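Local coordinates for putative vitamin-B12 independent methionine synthase family protein (Listeria monocytogenes, PDB 1YPX) that probably acts as a zinc-dependent methyltransferase of the cobalamin-independent methionine synthase family, in which a methyl group passes from a folate to homocysteine, at residues E45-V50 and F120-E125; S60-E65 and V132-I137; P115-F120 and Y177-R182. All coordinates share one frame; numbering follows the deposited sequence.

Contact 1 (E45-V50 and F120-E125)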
ATOM      1  N   GLU A  45     -20.391   6.315   3.003  1.00 50.45           N
ATOM      2  CA  GLU A  45     -19.350   7.002   2.257  1.00 48.91           C
ATOM      3  C   GLU A  45     -18.492   6.043   1.455  1.00 47.48           C
ATOM      4  O   GLU A  45     -18.294   6.254   0.262  1.00 47.44           O
ATOM      5  CB  GLU A  45     -18.482   7.821   3.208  1.00 50.24           C
ATOM      6  CG  GLU A  45     -19.247   8.972   3.829  1.00 53.56           C
ATOM      7  CD  GLU A  45     -20.070   9.740   2.807  1.00 56.31           C
ATOM      8  OE1 GLU A  45     -19.466  10.455   1.971  1.00 60.32           O
ATOM      9  OE2 GLU A  45     -21.322   9.614   2.827  1.00 55.89           O
ATOM     10  N   ILE A  46     -17.987   4.998   2.111  1.00 46.11           N
ATOM     11  CA  ILE A  46     -17.157   4.006   1.442  1.00 45.95           C
ATOM     12  C   ILE A  46     -17.925   3.486   0.232  1.00 46.62           C
ATOM     13  O   ILE A  46     -17.406   3.480  -0.886  1.00 43.93           O
ATOM     14  CB  ILE A  46     -16.784   2.828   2.401  1.00 45.95           C
ATOM     15  CG1 ILE A  46     -15.853   3.334   3.497  1.00 47.06           C
ATOM     16  CG2 ILE A  46     -16.082   1.707   1.646  1.00 44.09           C
ATOM     17  CD1 ILE A  46     -15.332   2.259   4.415  1.00 46.65           C
ATOM     18  N   LYS A  47     -19.172   3.077   0.453  1.00 48.72           N
ATOM     19  CA  LYS A  47     -20.004   2.574  -0.640  1.00 53.14           C
ATOM     20  C   LYS A  47     -20.014   3.553  -1.817  1.00 55.37           C
ATOM     21  O   LYS A  47     -19.917   3.156  -2.985  1.00 54.79           O
ATOM     22  CB  LYS A  47     -21.443   2.319  -0.169  1.00 53.78           C
ATOM     23  CG  LYS A  47     -21.649   0.974   0.509  1.00 54.09           C
ATOM     24  CD  LYS A  47     -23.105   0.537   0.449  1.00 54.97           C
ATOM     25  CE  LYS A  47     -23.333  -0.806   1.143  1.00 58.09           C
ATOM     26  NZ  LYS A  47     -23.207  -0.720   2.627  1.00 56.73           N
ATOM     27  N   TYR A  48     -20.124   4.837  -1.506  1.00 56.82           N
ATOM     28  CA  TYR A  48     -20.130   5.852  -2.541  1.00 58.31           C
ATOM     29  C   TYR A  48     -18.821   5.863  -3.347  1.00 57.44           C
ATOM     30  O   TYR A  48     -18.851   5.964  -4.577  1.00 57.02           O
ATOM     31  CB  TYR A  48     -20.409   7.225  -1.918  1.00 60.60           C
ATOM     32  CG  TYR A  48     -20.182   8.360  -2.874  1.00 64.30           C
ATOM     33  CD1 TYR A  48     -19.054   9.174  -2.750  1.00 66.49           C
ATOM     34  CD2 TYR A  48     -21.044   8.576  -3.953  1.00 65.93           C
ATOM     35  CE1 TYR A  48     -18.778  10.168  -3.672  1.00 66.62           C
ATOM     36  CE2 TYR A  48     -20.776   9.575  -4.885  1.00 68.35           C
ATOM     37  CZ  TYR A  48     -19.634  10.364  -4.736  1.00 67.81           C
ATOM     38  OH  TYR A  48     -19.333  11.337  -5.659  1.00 69.56           O
ATOM     39  N   ILE A  49     -17.678   5.752  -2.668  1.00 56.95           N
ATOM     40  CA  ILE A  49     -16.384   5.741  -3.371  1.00 57.36           C
ATOM     41  C   ILE A  49     -16.130   4.408  -4.095  1.00 56.26           C
ATOM     42  O   ILE A  49     -15.360   4.352  -5.056  1.00 55.70           O
ATOM     43  CB  ILE A  49     -15.160   6.045  -2.413  1.00 57.45           C
ATOM     44  CG1 ILE A  49     -14.956   4.908  -1.404  1.00 56.57           C
ATOM     45  CG2 ILE A  49     -15.376   7.379  -1.689  1.00 57.97           C
ATOM     46  CD1 ILE A  49     -13.706   5.064  -0.547  1.00 55.87           C
ATOM     47  N   VAL A  50     -16.771   3.338  -3.621  1.00 55.70           N
ATOM     48  CA  VAL A  50     -16.625   2.028  -4.246  1.00 53.49           C
ATOM     49  C   VAL A  50     -17.170   2.104  -5.669  1.00 55.19           C
ATOM     50  O   VAL A  50     -16.503   1.692  -6.617  1.00 54.23           O
ATOM     51  CB  VAL A  50     -17.402   0.927  -3.485  1.00 51.33           C
ATOM     52  CG1 VAL A  50     -17.418  -0.363  -4.303  1.00 46.21           C
ATOM     53  CG2 VAL A  50     -16.756   0.675  -2.141  1.00 50.46           C
ATOM     54  N   PHE A 120     -12.632  -5.341   5.871  1.00 41.35           N
ATOM     55  CA  PHE A 120     -12.382  -5.917   4.556  1.00 44.05           C
ATOM     56  C   PHE A 120     -13.657  -6.597   4.055  1.00 45.88           C
ATOM     57  O   PHE A 120     -14.123  -6.329   2.942  1.00 47.34           O
ATOM     58  CB  PHE A 120     -11.250  -6.931   4.586  1.00 42.50           C
ATOM     59  CG  PHE A 120     -11.006  -7.560   3.258  1.00 45.05           C
ATOM     60  CD1 PHE A 120     -10.490  -6.801   2.208  1.00 45.29           C
ATOM     61  CD2 PHE A 120     -11.384  -8.882   3.018  1.00 46.59           C
ATOM     62  CE1 PHE A 120     -10.360  -7.340   0.938  1.00 46.50           C
ATOM     63  CE2 PHE A 120     -11.261  -9.434   1.752  1.00 47.25           C
ATOM     64  CZ  PHE A 120     -10.748  -8.663   0.701  1.00 47.58           C
ATOM     65  N   ILE A 121     -14.209  -7.476   4.889  1.00 45.88           N
ATOM     66  CA  ILE A 121     -15.444  -8.176   4.583  1.00 46.07           C
ATOM     67  C   ILE A 121     -16.459  -7.143   4.068  1.00 47.07           C
ATOM     68  O   ILE A 121     -17.176  -7.386   3.096  1.00 47.27           O
ATOM     69  CB  ILE A 121     -16.007  -8.869   5.858  1.00 46.26           C
ATOM     70  CG1 ILE A 121     -15.044  -9.939   6.345  1.00 47.25           C
ATOM     71  CG2 ILE A 121     -17.347  -9.506   5.581  1.00 45.49           C
ATOM     72  CD1 ILE A 121     -15.395 -10.477   7.720  1.00 44.79           C
ATOM     73  N   PHE A 122     -16.517  -5.986   4.717  1.00 45.87           N
ATOM     74  CA  PHE A 122     -17.447  -4.950   4.281  1.00 46.43           C
ATOM     75  C   PHE A 122     -17.121  -4.476   2.877  1.00 45.63           C
ATOM     76  O   PHE A 122     -17.998  -4.418   2.020  1.00 48.34           O
ATOM     77  CB  PHE A 122     -17.389  -3.745   5.201  1.00 49.33           C
ATOM     78  CG  PHE A 122     -18.275  -2.631   4.766  1.00 50.46           C
ATOM     79  CD1 PHE A 122     -19.626  -2.656   5.068  1.00 49.69           C
ATOM     80  CD2 PHE A 122     -17.765  -1.565   4.034  1.00 51.23           C
ATOM     81  CE1 PHE A 122     -20.462  -1.631   4.653  1.00 51.99           C
ATOM     82  CE2 PHE A 122     -18.596  -0.530   3.610  1.00 53.20           C
ATOM     83  CZ  PHE A 122     -19.949  -0.561   3.920  1.00 51.76           C
ATOM     84  N   LEU A 123     -15.860  -4.108   2.662  1.00 43.30           N
ATOM     85  CA  LEU A 123     -15.401  -3.644   1.368  1.00 40.17           C
ATOM     86  C   LEU A 123     -15.690  -4.705   0.335  1.00 41.22           C
ATOM     87  O   LEU A 123     -16.319  -4.433  -0.677  1.00 41.03           O
ATOM     88  CB  LEU A 123     -13.895  -3.383   1.379  1.00 38.34           C
ATOM     89  CG  LEU A 123     -13.359  -3.131  -0.039  1.00 38.47           C
ATOM     90  CD1 LEU A 123     -13.478  -1.664  -0.340  1.00 37.20           C
ATOM     91  CD2 LEU A 123     -11.920  -3.605  -0.206  1.00 33.38           C
ATOM     92  N   LYS A 124     -15.212  -5.917   0.598  1.00 42.79           N
ATOM     93  CA  LYS A 124     -15.402  -7.031  -0.312  1.00 44.41           C
ATOM     94  C   LYS A 124     -16.862  -7.126  -0.726  1.00 46.55           C
ATOM     95  O   LYS A 124     -17.173  -7.378  -1.890  1.00 49.85           O
ATOM     96  CB  LYS A 124     -14.974  -8.328   0.359  1.00 44.13           C
ATOM     97  CG  LYS A 124     -15.281  -9.562  -0.447  1.00 41.63           C
ATOM     98  CD  LYS A 124     -14.036 -10.155  -1.001  1.00 39.67           C
ATOM     99  CE  LYS A 124     -14.347 -11.423  -1.750  1.00 40.86           C
ATOM    100  NZ  LYS A 124     -13.143 -11.868  -2.528  1.00 40.31           N
ATOM    101  N   GLU A 125     -17.752  -6.921   0.233  1.00 46.85           N
ATOM    102  CA  GLU A 125     -19.181  -6.971  -0.020  1.00 48.76           C
ATOM    103  C   GLU A 125     -19.579  -6.001  -1.126  1.00 47.41           C
ATOM    104  O   GLU A 125     -20.232  -6.388  -2.093  1.00 47.44           O
ATOM    105  CB  GLU A 125     -19.954  -6.617   1.252  1.00 52.02           C
ATOM    106  CG  GLU A 125     -21.430  -6.320   1.005  1.00 61.77           C
ATOM    107  CD  GLU A 125     -21.958  -5.154   1.840  1.00 67.77           C
ATOM    108  OE1 GLU A 125     -21.303  -4.076   1.852  1.00 68.60           O
ATOM    109  OE2 GLU A 125     -23.039  -5.312   2.470  1.00 71.66           O
TER

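Contact 2 (S60-E65 and V132-I137)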
ATOM      1  N   SER A  60      -9.296  -2.600  -9.517  1.00 50.78           N
ATOM      2  CA  SER A  60      -9.025  -2.791  -8.104  1.00 48.89           C
ATOM      3  C   SER A  60      -9.760  -1.673  -7.371  1.00 46.04           C
ATOM      4  O   SER A  60      -9.693  -0.509  -7.780  1.00 43.22           O
ATOM      5  CB  SER A  60      -7.522  -2.718  -7.817  1.00 51.39           C
ATOM      6  OG  SER A  60      -7.066  -1.380  -7.855  1.00 56.38           O
ATOM      7  N   ILE A  61     -10.473  -2.036  -6.304  1.00 42.17           N
ATOM      8  CA  ILE A  61     -11.249  -1.083  -5.511  1.00 41.22           C
ATOM      9  C   ILE A  61     -10.850  -1.132  -4.023  1.00 40.94           C
ATOM     10  O   ILE A  61     -10.643  -2.212  -3.458  1.00 38.98           O
ATOM     11  CB  ILE A  61     -12.807  -1.358  -5.678  1.00 40.61           C
ATOM     12  CG1 ILE A  61     -13.326  -0.847  -7.038  1.00 42.04           C
ATOM     13  CG2 ILE A  61     -13.594  -0.615  -4.631  1.00 36.79           C
ATOM     14  CD1 ILE A  61     -12.859  -1.615  -8.290  1.00 37.83           C
ATOM     15  N   THR A  62     -10.728   0.041  -3.401  1.00 41.37           N
ATOM     16  CA  THR A  62     -10.353   0.143  -1.982  1.00 42.23           C
ATOM     17  C   THR A  62     -11.445   0.829  -1.169  1.00 43.02           C
ATOM     18  O   THR A  62     -12.514   1.131  -1.682  1.00 44.51           O
ATOM     19  CB  THR A  62      -9.049   0.972  -1.784  1.00 41.02           C
ATOM     20  OG1 THR A  62      -9.268   2.326  -2.204  1.00 33.33           O
ATOM     21  CG2 THR A  62      -7.895   0.373  -2.584  1.00 41.54           C
ATOM     22  N   ASP A  63     -11.180   1.072   0.105  1.00 42.93           N
ATOM     23  CA  ASP A  63     -12.172   1.757   0.899  1.00 44.61           C
ATOM     24  C   ASP A  63     -11.646   3.170   1.157  1.00 45.08           C
ATOM     25  O   ASP A  63     -12.110   3.880   2.050  1.00 43.84           O
ATOM     26  CB  ASP A  63     -12.489   0.976   2.198  1.00 44.08           C
ATOM     27  CG  ASP A  63     -11.395   1.071   3.253  1.00 46.98           C
ATOM     28  OD1 ASP A  63     -10.340   1.706   3.012  1.00 49.50           O
ATOM     29  OD2 ASP A  63     -11.607   0.495   4.344  1.00 47.10           O
ATOM     30  N   GLY A  64     -10.670   3.556   0.336  1.00 47.05           N
ATOM     31  CA  GLY A  64     -10.055   4.872   0.410  1.00 48.92           C
ATOM     32  C   GLY A  64      -9.435   5.204   1.747  1.00 50.12           C
ATOM     33  O   GLY A  64      -9.121   6.364   2.021  1.00 50.01           O
ATOM     34  N   GLU A  65      -9.253   4.175   2.571  1.00 50.15           N
ATOM     35  CA  GLU A  65      -8.685   4.316   3.911  1.00 49.90           C
ATOM     36  C   GLU A  65      -9.472   5.303   4.736  1.00 49.48           C
ATOM     37  O   GLU A  65      -8.954   5.908   5.672  1.00 49.00           O
ATOM     38  CB  GLU A  65      -7.211   4.712   3.828  1.00 51.50           C
ATOM     39  CG  GLU A  65      -6.342   3.554   3.346  1.00 52.20           C
ATOM     40  CD  GLU A  65      -4.898   3.927   3.105  1.00 55.12           C
ATOM     41  OE1 GLU A  65      -4.272   4.566   3.993  1.00 57.71           O
ATOM     42  OE2 GLU A  65      -4.377   3.557   2.025  1.00 54.88           O
ATOM     43  N   VAL A 132     -11.873  -6.560  -8.044  1.00 46.68           N
ATOM     44  CA  VAL A 132     -11.073  -7.110  -6.955  1.00 46.47           C
ATOM     45  C   VAL A 132     -10.891  -6.111  -5.812  1.00 44.36           C
ATOM     46  O   VAL A 132     -10.538  -4.955  -6.028  1.00 46.30           O
ATOM     47  CB  VAL A 132      -9.673  -7.575  -7.440  1.00 47.99           C
ATOM     48  CG1 VAL A 132      -8.870  -8.096  -6.259  1.00 48.44           C
ATOM     49  CG2 VAL A 132      -9.807  -8.659  -8.490  1.00 46.51           C
ATOM     50  N   ALA A 133     -11.133  -6.565  -4.590  1.00 41.89           N
ATOM     51  CA  ALA A 133     -10.987  -5.701  -3.428  1.00 40.64           C
ATOM     52  C   ALA A 133      -9.516  -5.610  -3.040  1.00 38.33           C
ATOM     53  O   ALA A 133      -8.866  -6.630  -2.846  1.00 38.78           O
ATOM     54  CB  ALA A 133     -11.806  -6.243  -2.252  1.00 37.51           C
ATOM     55  N   LYS A 134      -8.994  -4.394  -2.935  1.00 36.64           N
ATOM     56  CA  LYS A 134      -7.603  -4.200  -2.557  1.00 38.87           C
ATOM     57  C   LYS A 134      -7.538  -3.701  -1.108  1.00 39.19           C
ATOM     58  O   LYS A 134      -8.256  -2.775  -0.730  1.00 42.38           O
ATOM     59  CB  LYS A 134      -6.944  -3.193  -3.506  1.00 39.41           C
ATOM     60  CG  LYS A 134      -5.469  -2.918  -3.232  1.00 43.89           C
ATOM     61  CD  LYS A 134      -4.865  -2.017  -4.308  1.00 45.67           C
ATOM     62  CE  LYS A 134      -3.410  -1.680  -4.013  1.00 47.86           C
ATOM     63  NZ  LYS A 134      -2.781  -0.887  -5.112  1.00 46.46           N
ATOM     64  N   GLN A 135      -6.699  -4.330  -0.296  1.00 35.61           N
ATOM     65  CA  GLN A 135      -6.549  -3.938   1.102  1.00 36.21           C
ATOM     66  C   GLN A 135      -5.112  -3.452   1.329  1.00 37.22           C
ATOM     67  O   GLN A 135      -4.168  -4.085   0.866  1.00 39.89           O
ATOM     68  CB  GLN A 135      -6.869  -5.136   2.020  1.00 37.43           C
ATOM     69  CG  GLN A 135      -6.530  -4.956   3.511  1.00 36.69           C
ATOM     70  CD  GLN A 135      -7.342  -3.865   4.178  1.00 36.39           C
ATOM     71  OE1 GLN A 135      -8.536  -4.013   4.420  1.00 38.13           O
ATOM     72  NE2 GLN A 135      -6.690  -2.763   4.485  1.00 39.00           N
ATOM     73  N   THR A 136      -4.948  -2.328   2.019  1.00 35.22           N
ATOM     74  CA  THR A 136      -3.618  -1.788   2.286  1.00 35.45           C
ATOM     75  C   THR A 136      -3.344  -1.745   3.789  1.00 35.79           C
ATOM     76  O   THR A 136      -4.199  -1.333   4.572  1.00 35.48           O
ATOM     77  CB  THR A 136      -3.467  -0.310   1.751  1.00 36.35           C
ATOM     78  OG1 THR A 136      -4.271   0.582   2.548  1.00 34.58           O
ATOM     79  CG2 THR A 136      -3.924  -0.198   0.299  1.00 35.56           C
ATOM     80  N   ILE A 137      -2.159  -2.180   4.190  1.00 34.18           N
ATOM     81  CA  ILE A 137      -1.773  -2.119   5.590  1.00 35.18           C
ATOM     82  C   ILE A 137      -0.325  -1.681   5.555  1.00 34.83           C
ATOM     83  O   ILE A 137       0.319  -1.763   4.509  1.00 33.07           O
ATOM     84  CB  ILE A 137      -1.865  -3.504   6.325  1.00 35.75           C
ATOM     85  CG1 ILE A 137      -0.847  -4.484   5.734  1.00 33.10           C
ATOM     86  CG2 ILE A 137      -3.274  -4.086   6.193  1.00 34.67           C
ATOM     87  CD1 ILE A 137      -0.880  -5.844   6.393  1.00 34.32           C
TER
HETATM   88  O   HOH W   1     -10.620  -2.242   3.394  1.00 41.75           O

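Contact 3 (P115-F120 and Y177-R182)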
ATOM      1  N   PRO A 115      -9.611  -5.338  13.853  1.00 44.00           N
ATOM      2  CA  PRO A 115     -10.804  -4.681  13.301  1.00 43.53           C
ATOM      3  C   PRO A 115     -10.771  -4.594  11.773  1.00 44.35           C
ATOM      4  O   PRO A 115     -11.813  -4.442  11.128  1.00 47.11           O
ATOM      5  CB  PRO A 115     -10.763  -3.296  13.938  1.00 40.51           C
ATOM      6  CG  PRO A 115     -10.041  -3.532  15.202  1.00 41.43           C
ATOM      7  CD  PRO A 115      -8.933  -4.444  14.802  1.00 41.98           C
ATOM      8  N   PHE A 116      -9.574  -4.678  11.200  1.00 43.03           N
ATOM      9  CA  PHE A 116      -9.411  -4.608   9.758  1.00 43.25           C
ATOM     10  C   PHE A 116     -10.036  -5.787   9.031  1.00 43.41           C
ATOM     11  O   PHE A 116     -10.261  -5.716   7.832  1.00 44.08           O
ATOM     12  CB  PHE A 116      -7.921  -4.507   9.404  1.00 42.39           C
ATOM     13  CG  PHE A 116      -7.363  -3.117   9.509  1.00 36.63           C
ATOM     14  CD1 PHE A 116      -7.820  -2.244  10.488  1.00 34.92           C
ATOM     15  CD2 PHE A 116      -6.353  -2.695   8.643  1.00 36.63           C
ATOM     16  CE1 PHE A 116      -7.284  -0.961  10.614  1.00 33.85           C
ATOM     17  CE2 PHE A 116      -5.799  -1.413   8.749  1.00 32.96           C
ATOM     18  CZ  PHE A 116      -6.265  -0.546   9.735  1.00 36.25           C
ATOM     19  N   ILE A 117     -10.330  -6.861   9.756  1.00 45.91           N
ATOM     20  CA  ILE A 117     -10.932  -8.052   9.146  1.00 46.65           C
ATOM     21  C   ILE A 117     -12.374  -7.834   8.688  1.00 47.91           C
ATOM     22  O   ILE A 117     -12.750  -8.260   7.591  1.00 46.24           O
ATOM     23  CB  ILE A 117     -10.902  -9.241  10.102  1.00 47.52           C
ATOM     24  CG1 ILE A 117      -9.464  -9.479  10.577  1.00 49.21           C
ATOM     25  CG2 ILE A 117     -11.406 -10.488   9.392  1.00 48.09           C
ATOM     26  CD1 ILE A 117      -8.522  -9.902   9.462  1.00 49.39           C
ATOM     27  N   GLU A 118     -13.172  -7.163   9.527  1.00 48.24           N
ATOM     28  CA  GLU A 118     -14.574  -6.871   9.202  1.00 47.19           C
ATOM     29  C   GLU A 118     -14.592  -5.724   8.200  1.00 46.49           C
ATOM     30  O   GLU A 118     -15.483  -5.657   7.349  1.00 47.66           O
ATOM     31  CB  GLU A 118     -15.370  -6.423  10.444  1.00 47.33           C
ATOM     32  CG  GLU A 118     -16.701  -7.153  10.771  1.00 47.73           C
ATOM     33  CD  GLU A 118     -17.646  -7.419   9.576  1.00 46.77           C
ATOM     34  OE1 GLU A 118     -18.239  -6.476   9.007  1.00 42.20           O
ATOM     35  OE2 GLU A 118     -17.802  -8.608   9.229  1.00 48.54           O
ATOM     36  N   ASP A 119     -13.634  -4.799   8.313  1.00 44.71           N
ATOM     37  CA  ASP A 119     -13.605  -3.670   7.371  1.00 43.85           C
ATOM     38  C   ASP A 119     -13.350  -4.223   5.967  1.00 40.82           C
ATOM     39  O   ASP A 119     -13.803  -3.646   4.983  1.00 35.07           O
ATOM     40  CB  ASP A 119     -12.511  -2.631   7.714  1.00 46.06           C
ATOM     41  CG  ASP A 119     -12.636  -2.062   9.128  1.00 51.06           C
ATOM     42  OD1 ASP A 119     -13.734  -2.113   9.730  1.00 52.67           O
ATOM     43  OD2 ASP A 119     -11.617  -1.538   9.636  1.00 52.85           O
ATOM     44  N   PHE A 120     -12.632  -5.341   5.871  1.00 41.35           N
ATOM     45  CA  PHE A 120     -12.382  -5.917   4.556  1.00 44.05           C
ATOM     46  C   PHE A 120     -13.657  -6.597   4.055  1.00 45.88           C
ATOM     47  O   PHE A 120     -14.123  -6.329   2.942  1.00 47.34           O
ATOM     48  CB  PHE A 120     -11.250  -6.931   4.586  1.00 42.50           C
ATOM     49  CG  PHE A 120     -11.006  -7.560   3.258  1.00 45.05           C
ATOM     50  CD1 PHE A 120     -10.490  -6.801   2.208  1.00 45.29           C
ATOM     51  CD2 PHE A 120     -11.384  -8.882   3.018  1.00 46.59           C
ATOM     52  CE1 PHE A 120     -10.360  -7.340   0.938  1.00 46.50           C
ATOM     53  CE2 PHE A 120     -11.261  -9.434   1.752  1.00 47.25           C
ATOM     54  CZ  PHE A 120     -10.748  -8.663   0.701  1.00 47.58           C
ATOM     55  N   TYR A 177      -6.608 -13.276   4.019  1.00 44.93           N
ATOM     56  CA  TYR A 177      -6.870 -14.228   2.956  1.00 47.71           C
ATOM     57  C   TYR A 177      -8.185 -14.926   3.256  1.00 48.49           C
ATOM     58  O   TYR A 177      -9.105 -14.898   2.447  1.00 48.48           O
ATOM     59  CB  TYR A 177      -5.754 -15.260   2.858  1.00 48.09           C
ATOM     60  CG  TYR A 177      -5.982 -16.238   1.743  1.00 50.93           C
ATOM     61  CD1 TYR A 177      -5.600 -15.945   0.439  1.00 53.43           C
ATOM     62  CD2 TYR A 177      -6.605 -17.455   1.987  1.00 53.02           C
ATOM     63  CE1 TYR A 177      -5.833 -16.851  -0.598  1.00 54.00           C
ATOM     64  CE2 TYR A 177      -6.840 -18.360   0.963  1.00 54.84           C
ATOM     65  CZ  TYR A 177      -6.454 -18.058  -0.323  1.00 54.44           C
ATOM     66  OH  TYR A 177      -6.698 -18.977  -1.322  1.00 56.82           O
ATOM     67  N   ASP A 178      -8.271 -15.533   4.434  1.00 49.11           N
ATOM     68  CA  ASP A 178      -9.479 -16.249   4.840  1.00 49.47           C
ATOM     69  C   ASP A 178     -10.718 -15.386   4.660  1.00 49.65           C
ATOM     70  O   ASP A 178     -11.784 -15.888   4.287  1.00 52.33           O
ATOM     71  CB  ASP A 178      -9.375 -16.680   6.303  1.00 50.32           C
ATOM     72  CG  ASP A 178      -8.119 -17.478   6.591  1.00 52.84           C
ATOM     73  OD1 ASP A 178      -7.836 -17.730   7.783  1.00 55.47           O
ATOM     74  OD2 ASP A 178      -7.412 -17.862   5.634  1.00 55.78           O
ATOM     75  N   ALA A 179     -10.582 -14.092   4.940  1.00 47.34           N
ATOM     76  CA  ALA A 179     -11.692 -13.151   4.812  1.00 44.90           C
ATOM     77  C   ALA A 179     -12.043 -12.960   3.347  1.00 45.18           C
ATOM     78  O   ALA A 179     -13.067 -12.357   3.011  1.00 44.00           O
ATOM     79  CB  ALA A 179     -11.324 -11.818   5.442  1.00 45.58           C
ATOM     80  N   GLY A 180     -11.176 -13.480   2.480  1.00 43.91           N
ATOM     81  CA  GLY A 180     -11.394 -13.380   1.047  1.00 44.67           C
ATOM     82  C   GLY A 180     -10.548 -12.360   0.291  1.00 43.80           C
ATOM     83  O   GLY A 180     -10.904 -11.973  -0.814  1.00 43.14           O
ATOM     84  N   CYS A 181      -9.429 -11.936   0.868  1.00 42.72           N
ATOM     85  CA  CYS A 181      -8.581 -10.958   0.219  1.00 41.61           C
ATOM     86  C   CYS A 181      -7.586 -11.624  -0.720  1.00 42.15           C
ATOM     87  O   CYS A 181      -6.871 -12.547  -0.326  1.00 41.18           O
ATOM     88  CB  CYS A 181      -7.840 -10.139   1.275  1.00 40.59           C
ATOM     89  SG  CYS A 181      -6.914  -8.706   0.649  1.00 41.71           S
ATOM     90  N   ARG A 182      -7.535 -11.153  -1.966  1.00 44.34           N
ATOM     91  CA  ARG A 182      -6.619 -11.711  -2.964  1.00 45.48           C
ATOM     92  C   ARG A 182      -5.703 -10.657  -3.526  1.00 45.44           C
ATOM     93  O   ARG A 182      -5.020 -10.894  -4.518  1.00 47.43           O
ATOM     94  CB  ARG A 182      -7.397 -12.368  -4.107  1.00 47.36           C
ATOM     95  CG  ARG A 182      -7.271 -13.880  -4.109  1.00 50.25           C
ATOM     96  CD  ARG A 182      -7.578 -14.398  -2.726  1.00 53.04           C
ATOM     97  NE  ARG A 182      -8.308 -15.649  -2.740  1.00 55.09           N
ATOM     98  CZ  ARG A 182      -8.763 -16.237  -1.644  1.00 58.23           C
ATOM     99  NH1 ARG A 182      -8.547 -15.670  -0.464  1.00 58.68           N
ATOM    100  NH2 ARG A 182      -9.430 -17.384  -1.730  1.00 59.62           N
TER

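Contact 1 (E45-V50 and F120-E125)
I46 meets F122 where helix 35-56 passes helix 116-127. The axes of the two short segments come within 10.6 Å and make an angle of 43°. The inner part of the contact is the buried one, and it is apolar. The branch methyl CG2 of I46 lies at the edge of the F122 ring, in the ring plane, with I46 CG2 3.9 Å from F122 CE2. F122 starts out toward the facing helix, and CG, anti to the backbone N (chi1 177°), continues the side chain on the way to I46. One turn further along helix 35-56, V50 CG2 is 4.4 Å from L123 CD1, a lighter touch. I46, V50 and L123 are all buried. I46 and F122 both touch R67 in a loop.

The outer side is polar and open to solvent. The K47 side chain passes the F122 side chain at about a right angle. A bend at chi4 (71°) places K47 NZ 3.5 Å from F122 CZ, an oblique approach to the ring. E125 comes from the same helix as F122. Its OE1 sits 3.7 Å above the F122 ring plane, offset toward the rim. K47 NZ and E125 OE1 are 3.9 Å apart, a long salt bridge. K47 and E125 are both exposed.

No hydrogen bond joins the segments, and they bury 240 Å² in all. The chemistry implies that the helices are held here mainly by apolar contacts of I46, V50, F122 and L123. The K47-E125 pair is long and faces solvent. It probably adds only modest electrostatic attraction.

Contact 2 (S60-E65 and V132-I137)
I61 is gripped by the backbone on either side of A133. I61 N donates to V132 O at 2.9 Å, and K134 N donates to I61 O at 2.8 Å and nearly straight (178°). This is the pattern of a parallel bridge. The S60 and V132 side chains go to one face of the sheet, those of I61 and A133 to the other.

Beyond the strand pair, T62 and K134 lie side by side and point the same way. T62 OG1 sits between the backbone N and the carbonyl carbon (chi1 64°), which leaves T62 CG2 on the side of K134, 3.8 Å from K134 CB. Farther on, E65 crosses T136 at about a right angle. T136 OG1 gives E65 OE2 a weak hydrogen bond of 3.0 Å. A water links the segments as well, donating to Q135 OE1 at 2.9 Å and weakly to D63 OD2.

The turn after I61 is shaped by its own side chains. T62 OG1 accepts from G64 N in an ST turn. D63 OD1 accepts from E65 N in an Asx turn. G64 and E65 both have positive phi.

A second shell fixes the polar ends. T62 OG1 is also bonded to G13 O, and S60 OG to D10 OD1. K134 has an extended chain, and its NZ bonds to H11 O, Q185 OE1 and Y183 OH. On the face that carries I61 and A133, I61 packs on V50 of helix 35-56, and A133 on F120 of helix 116-127.

Such a parallel strand pair backed by helices is an alpha/beta unit, and in this family it belongs to a TIM-barrel-like fold.

Contact 3 (P115-F120 and Y177-R182)
F120 CG is anti to its backbone N (chi1 178°), which carries it toward the turn after helix 158-178, and chi2 (68°) sets the turn of the ring. C181 SG is anti to its own backbone N (chi1 -172°), which puts it beside that ring. C181 CB lies over the face, 3.7 Å from the centroid of the F120 ring, a CH-pi contact. The ring and C181 are set too close in the model, so the exact spacing is unsure. C181 SG is 4.2 Å from the same centroid and approaches obliquely, as a sulfur-aromatic contact.

The ring edge meets the residues just before C181. A179 O lies near the ring plane, 3.7 Å from F120 CE2, and G180 O is also at the edge. A179 CB packs 3.8 Å from F120 CD2. It also touches I117, with A179 CB 4.2 Å from I117 CG2. G180 has positive phi and closes the helix in a Schellman motif, which turns the chain toward strand 183-188. F176 of helix 158-178 touches both F120 and C181.

No hydrogen bond crosses between the segments. The chemistry implies a largely apolar contact between a helix and a turn, carried by one aromatic ring. The face takes the CB of C181, while the sulfur approaches obliquely. The edge lies beside carbonyl oxygens, where the slightly positive ring hydrogens probably favour them.

In the fold
Helix 116-127 ties the three contacts together. It faces helix 35-56 in contact 1 and the end of helix 158-178 in contact 3, and runs on into strand 132-138 of contact 2. The centres of contacts 1 and 2 are about 9 Å apart, those of 2 and 3 about 11 Å, and those of 1 and 3 about 12 Å. L123 CD2 packs on A133 CB between contacts 1 and 2. K124 NZ probably hydrogen-bonds to G180 O (2.8 Å) between contacts 1 and 3. Contact 2 lies nearest the chain's centre. Its K134 side chain is near, without touching, H237, C239 and C334, a possible empty metal site, unconfirmed but consistent with a zinc-dependent family.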